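Local coordinates for YHR177W (Saccharomyces cerevisiae, PDB 4M8B), which probably regulates transcription by binding DNA through the WOPR domain, the part of the longer protein held in this chain, at residues G11-V22 and I151-S160. Sequence-based numbering, arbitrary orientation.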
ATOM      1  N   GLY C  11      -5.387   8.744   0.192  1.00 21.12           N
ATOM      2  CA  GLY C  11      -4.187   9.555   0.232  1.00 23.88           C
ATOM      3  C   GLY C  11      -2.959   8.876  -0.339  1.00 35.70           C
ATOM      4  O   GLY C  11      -3.064   7.961  -1.160  1.00 25.04           O
ATOM      5  N   TYR C  12      -1.790   9.335   0.100  1.00 26.33           N
ATOM      6  CA  TYR C  12      -0.516   8.789  -0.352  1.00 24.50           C
ATOM      7  C   TYR C  12       0.447   8.609   0.818  1.00 31.33           C
ATOM      8  O   TYR C  12       0.649   9.529   1.610  1.00 24.65           O
ATOM      9  CB  TYR C  12       0.113   9.704  -1.401  1.00 27.11           C
ATOM     10  CG  TYR C  12       1.507   9.288  -1.798  1.00 35.61           C
ATOM     11  CD1 TYR C  12       1.710   8.230  -2.670  1.00 39.90           C
ATOM     12  CD2 TYR C  12       2.621   9.953  -1.301  1.00 33.29           C
ATOM     13  CE1 TYR C  12       2.985   7.840  -3.038  1.00 52.01           C
ATOM     14  CE2 TYR C  12       3.902   9.570  -1.663  1.00 37.01           C
ATOM     15  CZ  TYR C  12       4.077   8.513  -2.533  1.00 49.28           C
ATOM     16  OH  TYR C  12       5.345   8.120  -2.901  1.00 47.40           O
ATOM     17  N   ILE C  13       1.042   7.425   0.920  1.00 26.22           N
ATOM     18  CA  ILE C  13       1.980   7.135   1.999  1.00 24.57           C
ATOM     19  C   ILE C  13       3.414   7.395   1.546  1.00 37.94           C
ATOM     20  O   ILE C  13       3.867   6.828   0.551  1.00 36.65           O
ATOM     21  CB  ILE C  13       1.859   5.674   2.472  1.00 27.50           C
ATOM     22  CG1 ILE C  13       0.403   5.342   2.815  1.00 26.79           C
ATOM     23  CG2 ILE C  13       2.783   5.414   3.651  1.00 28.39           C
ATOM     24  CD1 ILE C  13      -0.278   6.370   3.693  1.00 24.24           C
ATOM     25  N   ASP C  14       4.126   8.254   2.274  1.00 32.66           N
ATOM     26  CA  ASP C  14       5.510   8.570   1.929  1.00 38.03           C
ATOM     27  C   ASP C  14       6.505   8.050   2.966  1.00 44.98           C
ATOM     28  O   ASP C  14       7.517   7.442   2.614  1.00 43.27           O
ATOM     29  CB  ASP C  14       5.692  10.076   1.731  1.00 38.39           C
ATOM     30  CG  ASP C  14       7.061  10.425   1.185  1.00 52.59           C
ATOM     31  OD1 ASP C  14       7.241  10.364  -0.050  1.00 70.39           O
ATOM     32  OD2 ASP C  14       7.960  10.756   1.987  1.00 59.47           O
ATOM     33  N   ASP C  15       6.211   8.285   4.242  1.00 33.42           N
ATOM     34  CA  ASP C  15       7.108   7.876   5.321  1.00 32.59           C
ATOM     35  C   ASP C  15       6.363   7.244   6.498  1.00 34.97           C
ATOM     36  O   ASP C  15       5.156   7.014   6.430  1.00 41.96           O
ATOM     37  CB  ASP C  15       7.946   9.063   5.804  1.00 35.14           C
ATOM     38  CG  ASP C  15       7.114  10.117   6.515  1.00 49.86           C
ATOM     39  OD1 ASP C  15       5.923  10.268   6.175  1.00 51.32           O
ATOM     40  OD2 ASP C  15       7.651  10.795   7.414  1.00 52.98           O
ATOM     41  N   GLU C  16       7.092   6.969   7.576  1.00 35.91           N
ATOM     42  CA  GLU C  16       6.526   6.275   8.730  1.00 33.28           C
ATOM     43  C   GLU C  16       5.483   7.108   9.475  1.00 41.10           C
ATOM     44  O   GLU C  16       4.618   6.562  10.159  1.00 42.47           O
ATOM     45  CB  GLU C  16       7.633   5.819   9.688  1.00 25.97           C
ATOM     46  CG  GLU C  16       8.656   4.884   9.056  1.00 62.24           C
ATOM     47  CD  GLU C  16       9.667   4.347  10.055  1.00 75.28           C
ATOM     48  OE1 GLU C  16       9.342   4.268  11.260  1.00 74.23           O
ATOM     49  OE2 GLU C  16      10.791   4.000   9.631  1.00 65.11           O
ATOM     50  N   GLN C  17       5.565   8.428   9.344  1.00 34.82           N
ATOM     51  CA  GLN C  17       4.592   9.298   9.989  1.00 36.38           C
ATOM     52  C   GLN C  17       3.226   9.141   9.327  1.00 36.12           C
ATOM     53  O   GLN C  17       2.196   9.144   9.998  1.00 34.49           O
ATOM     54  CB  GLN C  17       5.050  10.758   9.958  1.00 37.69           C
ATOM     55  CG  GLN C  17       4.139  11.704  10.728  1.00 55.53           C
ATOM     56  CD  GLN C  17       3.917  11.269  12.170  1.00 67.36           C
ATOM     57  OE1 GLN C  17       4.708  10.508  12.731  1.00 60.25           O
ATOM     58  NE2 GLN C  17       2.834  11.750  12.774  1.00 50.72           N
ATOM     59  N   ASP C  18       3.231   8.995   8.007  1.00 32.99           N
ATOM     60  CA  ASP C  18       2.008   8.723   7.265  1.00 26.84           C
ATOM     61  C   ASP C  18       1.414   7.369   7.665  1.00 34.44           C
ATOM     62  O   ASP C  18       0.211   7.257   7.895  1.00 28.87           O
ATOM     63  CB  ASP C  18       2.267   8.778   5.756  1.00 24.75           C
ATOM     64  CG  ASP C  18       2.481  10.197   5.250  1.00 39.38           C
ATOM     65  OD1 ASP C  18       1.870  11.128   5.815  1.00 38.15           O
ATOM     66  OD2 ASP C  18       3.252  10.383   4.284  1.00 30.59           O
ATOM     67  N   LEU C  19       2.266   6.352   7.757  1.00 25.91           N
ATOM     68  CA  LEU C  19       1.841   5.018   8.177  1.00 22.40           C
ATOM     69  C   LEU C  19       1.227   5.028   9.569  1.00 29.40           C
ATOM     70  O   LEU C  19       0.193   4.405   9.806  1.00 36.99           O
ATOM     71  CB  LEU C  19       3.025   4.052   8.180  1.00 30.08           C
ATOM     72  CG  LEU C  19       3.457   3.409   6.867  1.00 36.24           C
ATOM     73  CD1 LEU C  19       4.743   2.622   7.074  1.00 28.48           C
ATOM     74  CD2 LEU C  19       2.356   2.503   6.353  1.00 46.50           C
ATOM     75  N   ALA C  20       1.881   5.734  10.485  1.00 24.14           N
ATOM     76  CA  ALA C  20       1.491   5.721  11.889  1.00 25.90           C
ATOM     77  C   ALA C  20       0.087   6.274  12.081  1.00 31.83           C
ATOM     78  O   ALA C  20      -0.696   5.748  12.873  1.00 29.77           O
ATOM     79  CB  ALA C  20       2.487   6.503  12.718  1.00 23.81           C
ATOM     80  N   LEU C  21      -0.230   7.330  11.342  1.00 23.11           N
ATOM     81  CA  LEU C  21      -1.544   7.953  11.421  1.00 28.05           C
ATOM     82  C   LEU C  21      -2.645   7.006  10.937  1.00 34.18           C
ATOM     83  O   LEU C  21      -3.689   6.883  11.578  1.00 30.42           O
ATOM     84  CB  LEU C  21      -1.558   9.265  10.630  1.00 32.08           C
ATOM     85  CG  LEU C  21      -0.692  10.379  11.230  1.00 28.69           C
ATOM     86  CD1 LEU C  21      -0.474  11.515  10.239  1.00 17.04           C
ATOM     87  CD2 LEU C  21      -1.327  10.905  12.506  1.00 21.91           C
ATOM     88  N   VAL C  22      -2.401   6.332   9.817  1.00 32.34           N
ATOM     89  CA  VAL C  22      -3.367   5.383   9.266  1.00 26.59           C
ATOM     90  C   VAL C  22      -3.626   4.230  10.232  1.00 25.92           C
ATOM     91  O   VAL C  22      -4.772   3.919  10.549  1.00 31.53           O
ATOM     92  CB  VAL C  22      -2.897   4.819   7.912  1.00 28.61           C
ATOM     93  CG1 VAL C  22      -3.900   3.801   7.383  1.00 17.52           C
ATOM     94  CG2 VAL C  22      -2.695   5.945   6.911  1.00 19.01           C
ATOM     95  N   ILE C 151       2.592  11.741  -8.591  1.00 56.16           N
ATOM     96  CA  ILE C 151       3.811  12.139  -7.891  1.00 76.74           C
ATOM     97  C   ILE C 151       4.312  13.485  -8.420  1.00 80.39           C
ATOM     98  O   ILE C 151       4.841  14.304  -7.667  1.00 65.07           O
ATOM     99  CB  ILE C 151       4.920  11.074  -8.031  1.00 62.83           C
ATOM    100  CG1 ILE C 151       4.422   9.715  -7.537  1.00 52.36           C
ATOM    101  CG2 ILE C 151       6.172  11.498  -7.277  1.00 52.84           C
ATOM    102  CD1 ILE C 151       4.057   9.690  -6.063  1.00 46.30           C
ATOM    103  N   HIS C 152       4.134  13.701  -9.719  1.00 74.84           N
ATOM    104  CA  HIS C 152       4.479  14.967 -10.354  1.00 75.39           C
ATOM    105  C   HIS C 152       3.511  16.052  -9.904  1.00 71.01           C
ATOM    106  O   HIS C 152       3.905  17.044  -9.291  1.00 76.47           O
ATOM    107  CB  HIS C 152       4.399  14.836 -11.877  1.00 77.55           C
ATOM    108  CG  HIS C 152       5.165  13.676 -12.431  1.00 77.98           C
ATOM    109  ND1 HIS C 152       4.767  12.995 -13.559  1.00 63.81           N
ATOM    110  CD2 HIS C 152       6.313  13.083 -12.019  1.00 87.81           C
ATOM    111  CE1 HIS C 152       5.630  12.026 -13.816  1.00 80.37           C
ATOM    112  NE2 HIS C 152       6.577  12.061 -12.897  1.00 98.08           N
ATOM    113  N   GLN C 153       2.237  15.847 -10.225  1.00 60.29           N
ATOM    114  CA  GLN C 153       1.190  16.815  -9.933  1.00 57.81           C
ATOM    115  C   GLN C 153       0.990  16.997  -8.433  1.00 65.24           C
ATOM    116  O   GLN C 153       0.607  18.076  -7.980  1.00 75.68           O
ATOM    117  CB  GLN C 153      -0.125  16.383 -10.590  1.00 66.45           C
ATOM    118  CG  GLN C 153      -0.024  16.158 -12.093  1.00 62.89           C
ATOM    119  CD  GLN C 153      -1.331  15.689 -12.709  1.00 89.76           C
ATOM    120  OE1 GLN C 153      -2.321  15.470 -12.009  1.00 92.38           O
ATOM    121  NE2 GLN C 153      -1.339  15.531 -14.028  1.00 76.47           N
ATOM    122  N   GLY C 154       1.254  15.942  -7.669  1.00 60.95           N
ATOM    123  CA  GLY C 154       1.044  15.972  -6.233  1.00 54.75           C
ATOM    124  C   GLY C 154      -0.427  16.120  -5.900  1.00 54.73           C
ATOM    125  O   GLY C 154      -0.801  16.893  -5.020  1.00 58.13           O
ATOM    126  N   SER C 155      -1.261  15.366  -6.608  1.00 62.24           N
ATOM    127  CA  SER C 155      -2.711  15.471  -6.471  1.00 57.51           C
ATOM    128  C   SER C 155      -3.277  14.632  -5.323  1.00 67.58           C
ATOM    129  O   SER C 155      -4.441  14.785  -4.952  1.00 69.50           O
ATOM    130  CB  SER C 155      -3.390  15.089  -7.787  1.00 63.18           C
ATOM    131  OG  SER C 155      -2.865  13.877  -8.296  1.00 79.07           O
ATOM    132  N   LEU C 156      -2.455  13.749  -4.767  1.00 58.87           N
ATOM    133  CA  LEU C 156      -2.870  12.936  -3.628  1.00 53.63           C
ATOM    134  C   LEU C 156      -2.333  13.528  -2.323  1.00 41.76           C
ATOM    135  O   LEU C 156      -1.210  14.031  -2.276  1.00 38.90           O
ATOM    136  CB  LEU C 156      -2.402  11.487  -3.795  1.00 36.41           C
ATOM    137  CG  LEU C 156      -3.000  10.726  -4.982  1.00 28.29           C
ATOM    138  CD1 LEU C 156      -2.322   9.377  -5.171  1.00 24.32           C
ATOM    139  CD2 LEU C 156      -4.494  10.550  -4.794  1.00 34.21           C
ATOM    140  N   ARG C 157      -3.142  13.470  -1.271  1.00 33.44           N
ATOM    141  CA  ARG C 157      -2.769  14.050   0.016  1.00 26.22           C
ATOM    142  C   ARG C 157      -2.163  13.022   0.970  1.00 39.98           C
ATOM    143  O   ARG C 157      -2.696  11.924   1.141  1.00 33.41           O
ATOM    144  CB  ARG C 157      -3.983  14.703   0.681  1.00 33.66           C
ATOM    145  CG  ARG C 157      -4.662  15.769  -0.161  1.00 62.23           C
ATOM    146  CD  ARG C 157      -5.745  16.479   0.631  1.00 55.08           C
ATOM    147  NE  ARG C 157      -5.199  17.183   1.788  1.00 61.19           N
ATOM    148  CZ  ARG C 157      -5.937  17.745   2.738  1.00 67.83           C
ATOM    149  NH1 ARG C 157      -7.260  17.683   2.675  1.00 52.91           N
ATOM    150  NH2 ARG C 157      -5.352  18.366   3.753  1.00 65.70           N
ATOM    151  N   ARG C 158      -1.049  13.391   1.591  1.00 27.00           N
ATOM    152  CA  ARG C 158      -0.462  12.572   2.638  1.00 26.28           C
ATOM    153  C   ARG C 158      -1.288  12.726   3.908  1.00 28.21           C
ATOM    154  O   ARG C 158      -1.779  13.816   4.199  1.00 32.08           O
ATOM    155  CB  ARG C 158       0.980  12.999   2.898  1.00 25.49           C
ATOM    156  CG  ARG C 158       1.875  12.947   1.673  1.00 33.55           C
ATOM    157  CD  ARG C 158       3.263  13.462   1.999  1.00 32.55           C
ATOM    158  NE  ARG C 158       3.770  12.890   3.244  1.00 38.51           N
ATOM    159  CZ  ARG C 158       4.879  13.289   3.854  1.00 39.37           C
ATOM    160  NH1 ARG C 158       5.609  14.267   3.337  1.00 35.00           N
ATOM    161  NH2 ARG C 158       5.256  12.710   4.986  1.00 30.63           N
ATOM    162  N   PRO C 159      -1.461  11.628   4.659  1.00 28.41           N
ATOM    163  CA  PRO C 159      -2.175  11.689   5.937  1.00 42.09           C
ATOM    164  C   PRO C 159      -1.571  12.735   6.876  1.00 35.60           C
ATOM    165  O   PRO C 159      -2.313  13.448   7.548  1.00 35.94           O
ATOM    166  CB  PRO C 159      -1.984  10.282   6.511  1.00 32.76           C
ATOM    167  CG  PRO C 159      -1.818   9.410   5.305  1.00 29.84           C
ATOM    168  CD  PRO C 159      -1.075  10.250   4.301  1.00 28.61           C
ATOM    169  N   SER C 160      -0.245  12.831   6.903  1.00 25.58           N
ATOM    170  CA  SER C 160       0.447  13.757   7.800  1.00 30.31           C
ATOM    171  C   SER C 160       0.265  15.225   7.415  1.00 31.43           C
ATOM    172  O   SER C 160       0.618  16.119   8.182  1.00 35.91           O
ATOM    173  CB  SER C 160       1.938  13.413   7.890  1.00 30.69           C
ATOM    174  OG  SER C 160       2.561  13.490   6.621  1.00 39.77           O
TER
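Both carboxylate oxygens of D18 are gripped across this contact. D18 OD1 takes S160 N at 2.9 Å, nearly along its C-O axis. S160 OG donates to the same oxygen from the syn side but tilted well out of the carboxylate plane. D18 OD2 offers its syn lone pair to R158 NE, a 2.8 Å salt bridge that meets the guanidinium at its edge, 18° out of its plane, with the carboxylate turned square to it (90°); on its anti side D18 OD2 also accepts D14 N. R158 gets there by a bend at chi3 (46°), which turns NH2 onto D15 OD1, 2.8 Å away, while D14 CB lies over one guanidinium face. D15 is the N-cap of helix 16-28, so the arginine ties the start of that helix to the loop that carries R158.

Next to the charged cluster, P159 CG rests on both I13 CD1 (3.8 Å) and V22 CG2, and L21 CD1 closes on S160. Y12 N bonds R157 O at 2.9 Å, and Y12 CE1 touches I151 CD1. Four donors shared by one buried carboxylate should fix the rotation of D18 and probably keep it ionised, pinning the WOPR domain's N-terminal loop and helix 16-28 to the chain leaving helix 148-153.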